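Local coordinates for Slr1438 protein (Synechocystis sp., PDB 3K25), which is of unknown function but belongs to the aldose 1-epimerase family, consistent with sugar binding and isomerase activity, at residues A[107-111]-A[136-140]; A[32-36]-A[60-66]. All coordinates share one frame; numbering follows the deposited sequence.

Interaction 1. Residues A[107-111]-A[136-140]; sequences QDNAR and YQLQG
Ala110 and Leu138 face each other as an antiparallel hydrogen-bonded pair, where strand 110-117 begins and its neighbour 130-139 runs out. Ala110 N donates a hydrogen bond to Leu138 O at 2.9 Å, nearly straight, and Leu138 N returns a bond to Ala110 O at 2.7 Å. Their side chains share one face of the sheet, beside Leu16 of strand 14-18.

On the other face, Arg111 and Gln137 form the next, non-hydrogen-bonded pair. With CG anti to the backbone N (chi1 167°) and the chain extended to NE, Arg111 runs alongside Gln137, both pointing the same way. Gln137 NE2 lies over one face of the Arg111 guanidinium, the amide plane turned 30° from it. It is 3.3 Å from Arg111 NH1, but both are donors, so the approach is not a hydrogen bond. Their polar ends have partners nearby: Arg111 NE forms a salt bridge with Asp113, and Gln137 NE2 a hydrogen bond with Ser135 OG.

Asn109 turns CG back between its N and carbonyl carbon (chi1 50°), bringing its amide against Gln137 CB; Asn109 ND2 lies 3.9 Å from that carbon. Across the strands, then, directional bonding is left to the backbone, while the polar side chains meet by van der Waals contact.

Interaction 2. Residues A[32-36]-A[60-66]; sequences GGLVT and VRGGIPI
Leu34 reaches from the start of strand 34-40 into the 60-66 loop, in the interior of an all-beta fold of the galactose mutarotase type, to which aldose 1-epimerases belong. Its two methyls divide the work. Leu34 CD2 meets Val60 CG2 tip to tip at 3.6 Å, while Leu34 CD1 lies over the Ile64-Pro65 peptide, 3.4 Å from Ile64 C, with the Pro65 ring carbons CG and CD just beyond. CG anti to the backbone N (chi1 175°) swings the branch toward the loop although the CB bond itself does not point there.

One residue on, Val35 and Ile64 lie side by side and point the same way, Val35 CG1 being 3.7 Å from Ile64 CD1. A backbone hydrogen bond from Ile64 N to Val35 O, 2.9 Å long, joins the same two residues; the donor sits nearly on the carbonyl axis, but the bond is bent at the hydrogen (146°). Just before it, Gly63 has a positive phi (68°), a conformation that favours glycine, and its CA passes against the carbonyls of Val35 and Thr36.

The next shell fixes both partners. Strand 23-28 holds 32-36 from its own sheet, with Thr36 OG1 bonded to Ser26 O, while Gly63 has backbone bonds to Tyr47 and to Tyr166 of strand 157-168. The loop thus passes from one sheet to another, ending at strand 66-67, where Ile66 packs on Leu161 and Phe134. Where the two backbones diverge, a water bridges them: it accepts from Val35 N at 2.8 Å and donates to Gly33 O and to Ile64 O.

Interaction 2 is a buried contact near the middle of the chain, while interaction 1 lies toward the periphery, about 19 Å away between centres, partly open to solvent. The outer contact joins neighbouring strands of one sheet with paired backbone bonds and lays polar chains over one face. The inner one ties a strand to a connecting loop with aliphatic branches, a lone direct backbone bond and a water. Tyr136 spans them: leaving interaction 1 toward the interior, its ring packs on Val35, and its hydroxyl comes to Ile66 CD1 and close to Gly33 O, where a hydrogen bond is probable, though the spacing is doubtfully short. Leu138 likewise faces inward, onto Leu25 and Trp38 of the small sheet carrying 32-36.

Interaction 1. Residues A[107-111]-A[136-140]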
ATOM      1  N   GLN A 107       8.779  15.335  17.444  1.00 59.26           N
ATOM      2  CA  GLN A 107       8.729  16.788  17.562  1.00 66.68           C
ATOM      3  C   GLN A 107       7.698  17.456  16.647  1.00 66.71           C
ATOM      4  O   GLN A 107       6.821  18.176  17.124  1.00 69.90           O
ATOM      5  CB  GLN A 107      10.110  17.393  17.299  1.00 70.80           C
ATOM      6  CG  GLN A 107      10.488  17.481  15.831  1.00 81.03           C
ATOM      7  CD  GLN A 107      11.872  18.060  15.619  1.00 85.75           C
ATOM      8  OE1 GLN A 107      12.872  17.462  16.022  1.00 87.06           O
ATOM      9  NE2 GLN A 107      11.940  19.232  14.987  1.00 88.18           N
ATOM     10  N   ASP A 108       7.795  17.225  15.341  1.00 57.32           N
ATOM     11  CA  ASP A 108       6.862  17.840  14.406  1.00 56.46           C
ATOM     12  C   ASP A 108       5.700  16.918  14.091  1.00 51.68           C
ATOM     13  O   ASP A 108       4.748  17.310  13.421  1.00 51.68           O
ATOM     14  CB  ASP A 108       7.583  18.234  13.116  1.00 58.07           C
ATOM     15  CG  ASP A 108       8.697  19.245  13.357  1.00 63.77           C
ATOM     16  OD1 ASP A 108       8.448  20.263  14.042  1.00 68.71           O
ATOM     17  OD2 ASP A 108       9.823  19.025  12.858  1.00 61.53           O
ATOM     18  N   ASN A 109       5.788  15.694  14.598  1.00 49.97           N
ATOM     19  CA  ASN A 109       4.762  14.678  14.396  1.00 43.76           C
ATOM     20  C   ASN A 109       5.223  13.370  15.030  1.00 38.51           C
ATOM     21  O   ASN A 109       6.297  13.312  15.632  1.00 40.56           O
ATOM     22  CB  ASN A 109       4.517  14.452  12.898  1.00 40.83           C
ATOM     23  CG  ASN A 109       5.808  14.217  12.115  1.00 37.18           C
ATOM     24  OD1 ASN A 109       6.630  13.371  12.471  1.00 34.01           O
ATOM     25  ND2 ASN A 109       5.982  14.965  11.035  1.00 37.14           N
ATOM     26  N   ALA A 110       4.396  12.333  14.915  1.00 40.37           N
ATOM     27  CA  ALA A 110       4.746  11.011  15.430  1.00 33.41           C
ATOM     28  C   ALA A 110       5.450  10.391  14.234  1.00 26.47           C
ATOM     29  O   ALA A 110       4.836  10.177  13.194  1.00 23.58           O
ATOM     30  CB  ALA A 110       3.488  10.211  15.783  1.00 32.19           C
ATOM     31  N   ARG A 111       6.738  10.115  14.362  1.00 38.42           N
ATOM     32  CA  ARG A 111       7.466   9.561  13.231  1.00 34.09           C
ATOM     33  C   ARG A 111       8.259   8.295  13.506  1.00 31.64           C
ATOM     34  O   ARG A 111       9.145   8.271  14.369  1.00 31.91           O
ATOM     35  CB  ARG A 111       8.387  10.636  12.661  1.00 35.86           C
ATOM     36  CG  ARG A 111       9.407  10.124  11.691  1.00 32.92           C
ATOM     37  CD  ARG A 111      10.136  11.269  11.051  1.00 34.48           C
ATOM     38  NE  ARG A 111      11.306  10.817  10.305  1.00 35.46           N
ATOM     39  CZ  ARG A 111      11.973  11.584   9.454  1.00 36.07           C
ATOM     40  NH1 ARG A 111      11.576  12.833   9.241  1.00 38.73           N
ATOM     41  NH2 ARG A 111      13.042  11.109   8.832  1.00 34.10           N
ATOM     42  N   TYR A 136       7.201   6.858   8.383  1.00 37.20           N
ATOM     43  CA  TYR A 136       5.775   7.025   8.590  1.00 37.17           C
ATOM     44  C   TYR A 136       5.621   8.174   9.574  1.00 42.51           C
ATOM     45  O   TYR A 136       6.116   8.114  10.694  1.00 44.63           O
ATOM     46  CB  TYR A 136       5.159   5.753   9.158  1.00 33.95           C
ATOM     47  CG  TYR A 136       5.468   4.499   8.373  1.00 31.37           C
ATOM     48  CD1 TYR A 136       6.757   3.978   8.346  1.00 31.42           C
ATOM     49  CD2 TYR A 136       4.461   3.802   7.704  1.00 28.72           C
ATOM     50  CE1 TYR A 136       7.039   2.798   7.689  1.00 28.92           C
ATOM     51  CE2 TYR A 136       4.736   2.612   7.039  1.00 26.52           C
ATOM     52  CZ  TYR A 136       6.028   2.114   7.043  1.00 27.60           C
ATOM     53  OH  TYR A 136       6.312   0.900   6.456  1.00 30.86           O
ATOM     54  N   GLN A 137       4.942   9.225   9.130  1.00 24.51           N
ATOM     55  CA  GLN A 137       4.725  10.423   9.935  1.00 27.24           C
ATOM     56  C   GLN A 137       3.241  10.647  10.132  1.00 30.07           C
ATOM     57  O   GLN A 137       2.485  10.721   9.170  1.00 31.30           O
ATOM     58  CB  GLN A 137       5.366  11.616   9.238  1.00 28.33           C
ATOM     59  CG  GLN A 137       6.788  11.301   8.839  1.00 27.41           C
ATOM     60  CD  GLN A 137       7.383  12.307   7.897  1.00 27.03           C
ATOM     61  OE1 GLN A 137       6.686  13.158   7.352  1.00 30.08           O
ATOM     62  NE2 GLN A 137       8.685  12.206   7.684  1.00 31.07           N
ATOM     63  N   LEU A 138       2.841  10.738  11.397  1.00 25.68           N
ATOM     64  CA  LEU A 138       1.447  10.943  11.767  1.00 27.23           C
ATOM     65  C   LEU A 138       1.240  12.296  12.436  1.00 33.04           C
ATOM     66  O   LEU A 138       1.864  12.580  13.452  1.00 32.54           O
ATOM     67  CB  LEU A 138       0.998   9.857  12.735  1.00 23.75           C
ATOM     68  CG  LEU A 138      -0.474   9.992  13.128  1.00 26.20           C
ATOM     69  CD1 LEU A 138      -1.308   9.281  12.066  1.00 24.97           C
ATOM     70  CD2 LEU A 138      -0.738   9.374  14.510  1.00 25.22           C
ATOM     71  N   GLN A 139       0.382  13.125  11.848  1.00 32.93           N
ATOM     72  CA  GLN A 139       0.054  14.429  12.413  1.00 40.88           C
ATOM     73  C   GLN A 139      -1.378  14.797  12.079  1.00 46.28           C
ATOM     74  O   GLN A 139      -1.899  14.432  11.025  1.00 45.11           O
ATOM     75  CB  GLN A 139       0.940  15.556  11.884  1.00 43.30           C
ATOM     76  CG  GLN A 139       0.199  16.909  11.995  1.00 54.38           C
ATOM     77  CD  GLN A 139       0.911  18.084  11.354  1.00 59.81           C
ATOM     78  OE1 GLN A 139       1.433  17.986  10.238  1.00 63.95           O
ATOM     79  NE2 GLN A 139       0.912  19.222  12.051  1.00 59.02           N
ATOM     80  N   GLY A 140      -1.995  15.546  12.987  1.00 42.97           N
ATOM     81  CA  GLY A 140      -3.354  15.997  12.791  1.00 49.05           C
ATOM     82  C   GLY A 140      -4.261  14.934  12.220  1.00 49.56           C
ATOM     83  O   GLY A 140      -4.508  13.922  12.861  1.00 49.22           O
TER

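Interaction 2. Residues A[32-36]-A[60-66]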
ATOM      1  N   GLY A  32       5.973  -6.844   7.438  1.00 19.02           N
ATOM      2  CA  GLY A  32       6.009  -6.023   6.244  1.00 18.06           C
ATOM      3  C   GLY A  32       5.990  -4.520   6.455  1.00 17.26           C
ATOM      4  O   GLY A  32       5.612  -3.797   5.540  1.00 19.81           O
ATOM      5  N   GLY A  33       6.415  -4.042   7.623  1.00 20.50           N
ATOM      6  CA  GLY A  33       6.408  -2.605   7.886  1.00 20.61           C
ATOM      7  C   GLY A  33       5.009  -2.072   7.639  1.00 20.19           C
ATOM      8  O   GLY A  33       4.809  -0.992   7.088  1.00 21.72           O
ATOM      9  N   LEU A  34       4.039  -2.860   8.082  1.00 19.46           N
ATOM     10  CA  LEU A  34       2.628  -2.601   7.895  1.00 21.50           C
ATOM     11  C   LEU A  34       1.873  -1.740   8.899  1.00 25.36           C
ATOM     12  O   LEU A  34       1.938  -1.967  10.111  1.00 27.75           O
ATOM     13  CB  LEU A  34       1.899  -3.954   7.780  1.00 20.97           C
ATOM     14  CG  LEU A  34       0.368  -3.965   7.697  1.00 22.08           C
ATOM     15  CD1 LEU A  34      -0.067  -3.381   6.351  1.00 21.19           C
ATOM     16  CD2 LEU A  34      -0.163  -5.381   7.858  1.00 18.26           C
ATOM     17  N   VAL A  35       1.151  -0.753   8.364  1.00 19.65           N
ATOM     18  CA  VAL A  35       0.265   0.117   9.139  1.00 19.43           C
ATOM     19  C   VAL A  35      -0.999  -0.752   9.149  1.00 22.70           C
ATOM     20  O   VAL A  35      -1.540  -1.064   8.089  1.00 22.10           O
ATOM     21  CB  VAL A  35      -0.080   1.434   8.383  1.00 18.22           C
ATOM     22  CG1 VAL A  35      -1.260   2.129   9.051  1.00 22.35           C
ATOM     23  CG2 VAL A  35       1.106   2.352   8.369  1.00 17.85           C
ATOM     24  N   THR A  36      -1.470  -1.159  10.316  1.00 21.59           N
ATOM     25  CA  THR A  36      -2.649  -2.009  10.348  1.00 24.56           C
ATOM     26  C   THR A  36      -3.924  -1.230  10.593  1.00 29.68           C
ATOM     27  O   THR A  36      -4.895  -1.382   9.858  1.00 32.74           O
ATOM     28  CB  THR A  36      -2.522  -3.062  11.432  1.00 24.39           C
ATOM     29  OG1 THR A  36      -2.317  -2.408  12.690  1.00 26.82           O
ATOM     30  CG2 THR A  36      -1.340  -3.964  11.155  1.00 20.63           C
ATOM     31  N   VAL A  60      -2.417 -10.377   4.395  1.00 32.46           N
ATOM     32  CA  VAL A  60      -3.099  -9.377   5.188  1.00 32.46           C
ATOM     33  C   VAL A  60      -4.204  -8.735   4.367  1.00 34.90           C
ATOM     34  O   VAL A  60      -4.014  -8.433   3.190  1.00 38.23           O
ATOM     35  CB  VAL A  60      -2.111  -8.297   5.705  1.00 29.51           C
ATOM     36  CG1 VAL A  60      -1.124  -7.913   4.607  1.00 31.33           C
ATOM     37  CG2 VAL A  60      -2.881  -7.077   6.167  1.00 33.22           C
ATOM     38  N   ARG A  61      -5.362  -8.563   5.003  1.00 36.01           N
ATOM     39  CA  ARG A  61      -6.541  -7.944   4.397  1.00 37.16           C
ATOM     40  C   ARG A  61      -6.921  -6.755   5.249  1.00 37.39           C
ATOM     41  O   ARG A  61      -7.641  -6.891   6.239  1.00 40.05           O
ATOM     42  CB  ARG A  61      -7.723  -8.908   4.370  1.00 40.45           C
ATOM     43  CG  ARG A  61      -7.654  -9.953   3.293  1.00 43.32           C
ATOM     44  CD  ARG A  61      -8.291  -9.484   1.993  1.00 44.86           C
ATOM     45  NE  ARG A  61      -8.114 -10.491   0.950  1.00 44.69           N
ATOM     46  CZ  ARG A  61      -6.947 -10.761   0.367  1.00 43.27           C
ATOM     47  NH1 ARG A  61      -5.855 -10.088   0.719  1.00 36.01           N
ATOM     48  NH2 ARG A  61      -6.864 -11.728  -0.544  1.00 43.87           N
ATOM     49  N   GLY A  62      -6.434  -5.588   4.859  1.00 24.59           N
ATOM     50  CA  GLY A  62      -6.732  -4.387   5.604  1.00 24.04           C
ATOM     51  C   GLY A  62      -5.431  -3.656   5.813  1.00 20.46           C
ATOM     52  O   GLY A  62      -4.391  -4.132   5.377  1.00 18.09           O
ATOM     53  N   GLY A  63      -5.475  -2.510   6.475  1.00 29.09           N
ATOM     54  CA  GLY A  63      -4.250  -1.772   6.691  1.00 25.97           C
ATOM     55  C   GLY A  63      -3.682  -1.219   5.395  1.00 23.87           C
ATOM     56  O   GLY A  63      -4.421  -0.962   4.433  1.00 26.43           O
ATOM     57  N   ILE A  64      -2.363  -1.048   5.360  1.00 22.67           N
ATOM     58  CA  ILE A  64      -1.711  -0.501   4.186  1.00 21.33           C
ATOM     59  C   ILE A  64      -0.532  -1.350   3.709  1.00 16.96           C
ATOM     60  O   ILE A  64       0.634  -1.041   3.976  1.00 17.90           O
ATOM     61  CB  ILE A  64      -1.242   0.933   4.466  1.00 20.35           C
ATOM     62  CG1 ILE A  64      -2.392   1.732   5.080  1.00 25.10           C
ATOM     63  CG2 ILE A  64      -0.817   1.601   3.164  1.00 18.61           C
ATOM     64  CD1 ILE A  64      -2.004   3.112   5.529  1.00 28.64           C
ATOM     65  N   PRO A  65      -0.826  -2.456   3.011  1.00 15.58           N
ATOM     66  CA  PRO A  65       0.248  -3.320   2.510  1.00 16.84           C
ATOM     67  C   PRO A  65       1.149  -2.613   1.480  1.00 14.33           C
ATOM     68  O   PRO A  65       0.710  -1.734   0.724  1.00 15.46           O
ATOM     69  CB  PRO A  65      -0.516  -4.503   1.917  1.00 16.81           C
ATOM     70  CG  PRO A  65      -1.738  -4.593   2.828  1.00 16.26           C
ATOM     71  CD  PRO A  65      -2.134  -3.135   2.917  1.00 18.25           C
ATOM     72  N   ILE A  66       2.418  -3.003   1.482  1.00 24.22           N
ATOM     73  CA  ILE A  66       3.425  -2.440   0.593  1.00 25.04           C
ATOM     74  C   ILE A  66       3.704  -3.407  -0.547  1.00 25.39           C
ATOM     75  O   ILE A  66       3.921  -4.600  -0.313  1.00 27.70           O
ATOM     76  CB  ILE A  66       4.721  -2.187   1.383  1.00 23.89           C
ATOM     77  CG1 ILE A  66       4.429  -1.193   2.508  1.00 24.96           C
ATOM     78  CG2 ILE A  66       5.829  -1.689   0.462  1.00 22.77           C
ATOM     79  CD1 ILE A  66       5.564  -1.030   3.481  1.00 29.26           C
TER
HETATM   80  O   HOH W   1       2.207   0.307   6.021  1.00 18.83           O